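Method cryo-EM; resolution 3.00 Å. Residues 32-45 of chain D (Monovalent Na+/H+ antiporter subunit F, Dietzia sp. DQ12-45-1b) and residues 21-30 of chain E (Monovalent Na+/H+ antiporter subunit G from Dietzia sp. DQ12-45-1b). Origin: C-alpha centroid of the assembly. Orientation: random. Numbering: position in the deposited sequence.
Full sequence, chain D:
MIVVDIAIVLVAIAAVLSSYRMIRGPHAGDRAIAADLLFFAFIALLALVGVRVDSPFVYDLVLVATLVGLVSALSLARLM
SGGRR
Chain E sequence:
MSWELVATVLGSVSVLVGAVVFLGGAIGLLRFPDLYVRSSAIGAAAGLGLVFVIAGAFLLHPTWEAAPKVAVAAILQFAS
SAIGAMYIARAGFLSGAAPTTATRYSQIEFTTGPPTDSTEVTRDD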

# COMPACT_ATOMS: atom_id res chain seq x y z
N ALA D 32 4.26 -21.87 -34.89
CA ALA D 32 5.60 -21.31 -34.84
C ALA D 32 6.16 -21.01 -36.22
O ALA D 32 6.84 -19.99 -36.41
CB ALA D 32 6.55 -22.26 -34.10
N ILE D 33 5.89 -21.86 -37.21
CA ILE D 33 6.32 -21.55 -38.57
C ILE D 33 5.53 -20.37 -39.12
O ILE D 33 6.06 -19.55 -39.87
CB ILE D 33 6.21 -22.80 -39.47
CG1 ILE D 33 7.13 -22.67 -40.68
CG2 ILE D 33 4.77 -23.06 -39.90
CD1 ILE D 33 8.59 -22.61 -40.31
N ALA D 34 4.26 -20.24 -38.72
CA ALA D 34 3.50 -19.05 -39.08
C ALA D 34 4.09 -17.81 -38.41
O ALA D 34 4.14 -16.74 -39.01
CB ALA D 34 2.03 -19.22 -38.70
N ALA D 35 4.55 -17.95 -37.16
CA ALA D 35 5.20 -16.83 -36.49
C ALA D 35 6.48 -16.42 -37.21
O ALA D 35 6.78 -15.23 -37.33
CB ALA D 35 5.50 -17.19 -35.04
N ASP D 36 7.25 -17.40 -37.68
CA ASP D 36 8.47 -17.10 -38.42
C ASP D 36 8.14 -16.35 -39.71
O ASP D 36 8.73 -15.29 -40.00
CB ASP D 36 9.23 -18.39 -38.72
CG ASP D 36 10.41 -18.17 -39.64
OD1 ASP D 36 11.49 -17.80 -39.14
OD2 ASP D 36 10.26 -18.37 -40.86
N LEU D 37 7.22 -16.90 -40.51
CA LEU D 37 6.82 -16.22 -41.74
C LEU D 37 6.30 -14.83 -41.46
O LEU D 37 6.54 -13.90 -42.24
CB LEU D 37 5.78 -17.06 -42.48
CG LEU D 37 5.42 -16.68 -43.93
CD1 LEU D 37 4.33 -15.62 -44.00
CD2 LEU D 37 6.66 -16.22 -44.67
N LEU D 38 5.60 -14.64 -40.34
CA LEU D 38 5.04 -13.33 -40.02
C LEU D 38 6.12 -12.36 -39.57
O LEU D 38 6.04 -11.17 -39.87
CB LEU D 38 3.95 -13.47 -38.97
CG LEU D 38 2.75 -14.26 -39.48
CD1 LEU D 38 1.74 -14.51 -38.39
CD2 LEU D 38 2.12 -13.49 -40.61
N PHE D 39 7.14 -12.84 -38.85
CA PHE D 39 8.26 -11.97 -38.51
C PHE D 39 8.96 -11.49 -39.77
O PHE D 39 9.32 -10.31 -39.89
CB PHE D 39 9.25 -12.69 -37.60
CG PHE D 39 8.66 -13.14 -36.29
CD1 PHE D 39 7.61 -12.45 -35.72
CD2 PHE D 39 9.16 -14.25 -35.64
CE1 PHE D 39 7.06 -12.86 -34.52
CE2 PHE D 39 8.62 -14.67 -34.44
CZ PHE D 39 7.57 -13.97 -33.88
N PHE D 40 9.15 -12.38 -40.74
CA PHE D 40 9.80 -11.97 -41.98
C PHE D 40 8.91 -11.02 -42.78
O PHE D 40 9.40 -10.04 -43.37
CB PHE D 40 10.20 -13.19 -42.80
CG PHE D 40 11.44 -13.88 -42.28
CD1 PHE D 40 11.41 -14.59 -41.10
CD2 PHE D 40 12.63 -13.80 -42.98
CE1 PHE D 40 12.54 -15.21 -40.62
CE2 PHE D 40 13.76 -14.42 -42.51
CZ PHE D 40 13.72 -15.13 -41.32
N ALA D 41 7.60 -11.26 -42.78
CA ALA D 41 6.69 -10.33 -43.43
C ALA D 41 6.68 -8.97 -42.73
O ALA D 41 6.51 -7.94 -43.38
CB ALA D 41 5.28 -10.91 -43.46
N PHE D 42 6.88 -8.95 -41.41
CA PHE D 42 6.94 -7.69 -40.70
C PHE D 42 8.22 -6.93 -41.01
O PHE D 42 8.21 -5.70 -41.08
CB PHE D 42 6.82 -7.92 -39.19
CG PHE D 42 5.41 -7.86 -38.68
CD1 PHE D 42 4.72 -6.66 -38.67
CD2 PHE D 42 4.78 -8.99 -38.21
CE1 PHE D 42 3.43 -6.60 -38.20
CE2 PHE D 42 3.49 -8.94 -37.74
CZ PHE D 42 2.81 -7.74 -37.74
N ILE D 43 9.33 -7.64 -41.21
CA ILE D 43 10.54 -6.97 -41.68
C ILE D 43 10.31 -6.37 -43.07
O ILE D 43 10.72 -5.24 -43.36
CB ILE D 43 11.74 -7.94 -41.67
CG1 ILE D 43 11.92 -8.54 -40.28
CG2 ILE D 43 13.00 -7.22 -42.11
CD1 ILE D 43 13.06 -9.53 -40.21
N ALA D 44 9.65 -7.13 -43.95
CA ALA D 44 9.32 -6.61 -45.27
C ALA D 44 8.44 -5.37 -45.17
O ALA D 44 8.64 -4.39 -45.91
CB ALA D 44 8.62 -7.68 -46.10
N LEU D 45 7.47 -5.38 -44.25
CA LEU D 45 6.60 -4.22 -44.08
C LEU D 45 7.37 -3.04 -43.52
O LEU D 45 7.10 -1.89 -43.89
CB LEU D 45 5.43 -4.58 -43.17
CG LEU D 45 4.16 -5.01 -43.89
CD1 LEU D 45 2.97 -4.86 -42.98
CD2 LEU D 45 3.97 -4.20 -45.16
N VAL E 21 6.12 -13.40 -53.69
CA VAL E 21 6.71 -14.58 -53.06
C VAL E 21 6.20 -14.74 -51.63
O VAL E 21 5.93 -15.86 -51.18
CB VAL E 21 8.24 -14.50 -53.10
CG1 VAL E 21 8.86 -15.56 -52.21
CG2 VAL E 21 8.71 -14.67 -54.52
N PHE E 22 6.06 -13.63 -50.90
CA PHE E 22 5.49 -13.70 -49.56
C PHE E 22 4.06 -14.21 -49.61
O PHE E 22 3.66 -15.03 -48.78
CB PHE E 22 5.54 -12.33 -48.89
CG PHE E 22 6.68 -12.18 -47.93
CD1 PHE E 22 6.66 -12.83 -46.71
CD2 PHE E 22 7.76 -11.37 -48.24
CE1 PHE E 22 7.71 -12.69 -45.83
CE2 PHE E 22 8.81 -11.23 -47.35
CZ PHE E 22 8.78 -11.89 -46.15
N LEU E 23 3.28 -13.75 -50.59
CA LEU E 23 1.91 -14.23 -50.72
C LEU E 23 1.87 -15.71 -51.07
O LEU E 23 1.00 -16.44 -50.59
CB LEU E 23 1.17 -13.40 -51.77
CG LEU E 23 -0.34 -13.59 -51.86
CD1 LEU E 23 -1.03 -12.24 -51.98
CD2 LEU E 23 -0.69 -14.46 -53.05
N GLY E 24 2.80 -16.17 -51.90
CA GLY E 24 2.86 -17.58 -52.22
C GLY E 24 3.25 -18.44 -51.03
O GLY E 24 2.68 -19.51 -50.81
N GLY E 25 4.21 -17.96 -50.24
CA GLY E 25 4.60 -18.69 -49.04
C GLY E 25 3.52 -18.67 -47.97
O GLY E 25 3.47 -19.57 -47.13
N ALA E 26 2.66 -17.65 -47.99
CA ALA E 26 1.54 -17.62 -47.06
C ALA E 26 0.42 -18.56 -47.50
O ALA E 26 -0.14 -19.28 -46.68
CB ALA E 26 1.01 -16.20 -46.91
N ILE E 27 0.08 -18.54 -48.80
CA ILE E 27 -0.88 -19.50 -49.32
C ILE E 27 -0.39 -20.92 -49.09
O ILE E 27 -1.19 -21.84 -48.86
CB ILE E 27 -1.16 -19.23 -50.81
CG1 ILE E 27 -1.89 -17.90 -50.97
CG2 ILE E 27 -1.97 -20.34 -51.43
CD1 ILE E 27 -2.37 -17.64 -52.37
N GLY E 28 0.93 -21.13 -49.15
CA GLY E 28 1.48 -22.43 -48.78
C GLY E 28 1.13 -22.83 -47.36
O GLY E 28 0.85 -23.99 -47.09
N LEU E 29 1.11 -21.86 -46.44
CA LEU E 29 0.73 -22.16 -45.07
C LEU E 29 -0.72 -22.58 -44.94
O LEU E 29 -1.11 -23.06 -43.87
CB LEU E 29 1.00 -20.94 -44.18
CG LEU E 29 2.44 -20.72 -43.73
CD1 LEU E 29 2.49 -19.77 -42.56
CD2 LEU E 29 3.09 -22.04 -43.36
N LEU E 30 -1.53 -22.41 -45.98
CA LEU E 30 -2.93 -22.83 -45.95
C LEU E 30 -3.12 -24.21 -46.58
O LEU E 30 -3.56 -25.14 -45.91
CB LEU E 30 -3.81 -21.80 -46.66
CG LEU E 30 -3.85 -20.36 -46.13
CD1 LEU E 30 -5.18 -19.72 -46.47
CD2 LEU E 30 -3.59 -20.32 -44.64

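The chain D stretch and the helical part of the chain E stretch run nearly antiparallel: their N-to-C directions differ by 167°, and the axes approach to 11.0 Å. No hydrogen bond crosses between them; the 365 Å² buried, summed over both sides, comes largely from apolar side chains, with the E:Phe22 ring also against chain D backbone, and most of chain E's share belongs to D-facing E:Phe22 and E:Leu29.

E:Phe22 points its CA-to-CB bond toward chain D, with chi1 at -100°, between the standard wells, and chi2 at -72°. This setting carries the ring to the backbone of chain D: CZ lies 3.4 Å from D:Phe40 O, and CE1 lies 3.4 Å from D:Ala41 N. That amide already donates a hydrogen bond within its own helix, D:Ala41 N to D:Leu37 O at 2.9 Å. The ring also lies against two alanine methyls: D:Ala41 CB is 3.8 Å from E:Phe22 CE1, and D:Ala44 CB is 3.8 Å from E:Phe22 CE2. D:Phe40 also starts toward chain E, but chi1 of -78° (m) leads its ring away, leaving its CB 3.9 Å from E:Phe22 CZ.

D:Leu37 sits between E:Phe22 and E:Leu29. With chi1 -168° (t) and chi2 -87° (m), it places CD2 3.9 Å from E:Phe22 CE1, while its CB is 4.3 Å from E:Leu29 CD1. Its CD1 reaches E:Ala26 CB more loosely, at 4.5 Å. E:Gly25 has no side chain, but an ideal CB there would point toward chain D and lie 4.3 Å from D:Leu37 CD2, a distance that is no clash with D:Leu37.

E:Leu29, in the m, t conformation, spreads its methyls over the start of the chain D stretch: CD1 lies 3.7 Å from D:Ala34 CA, and CD2 lies 4.0 Å from D:Ile33 CG2.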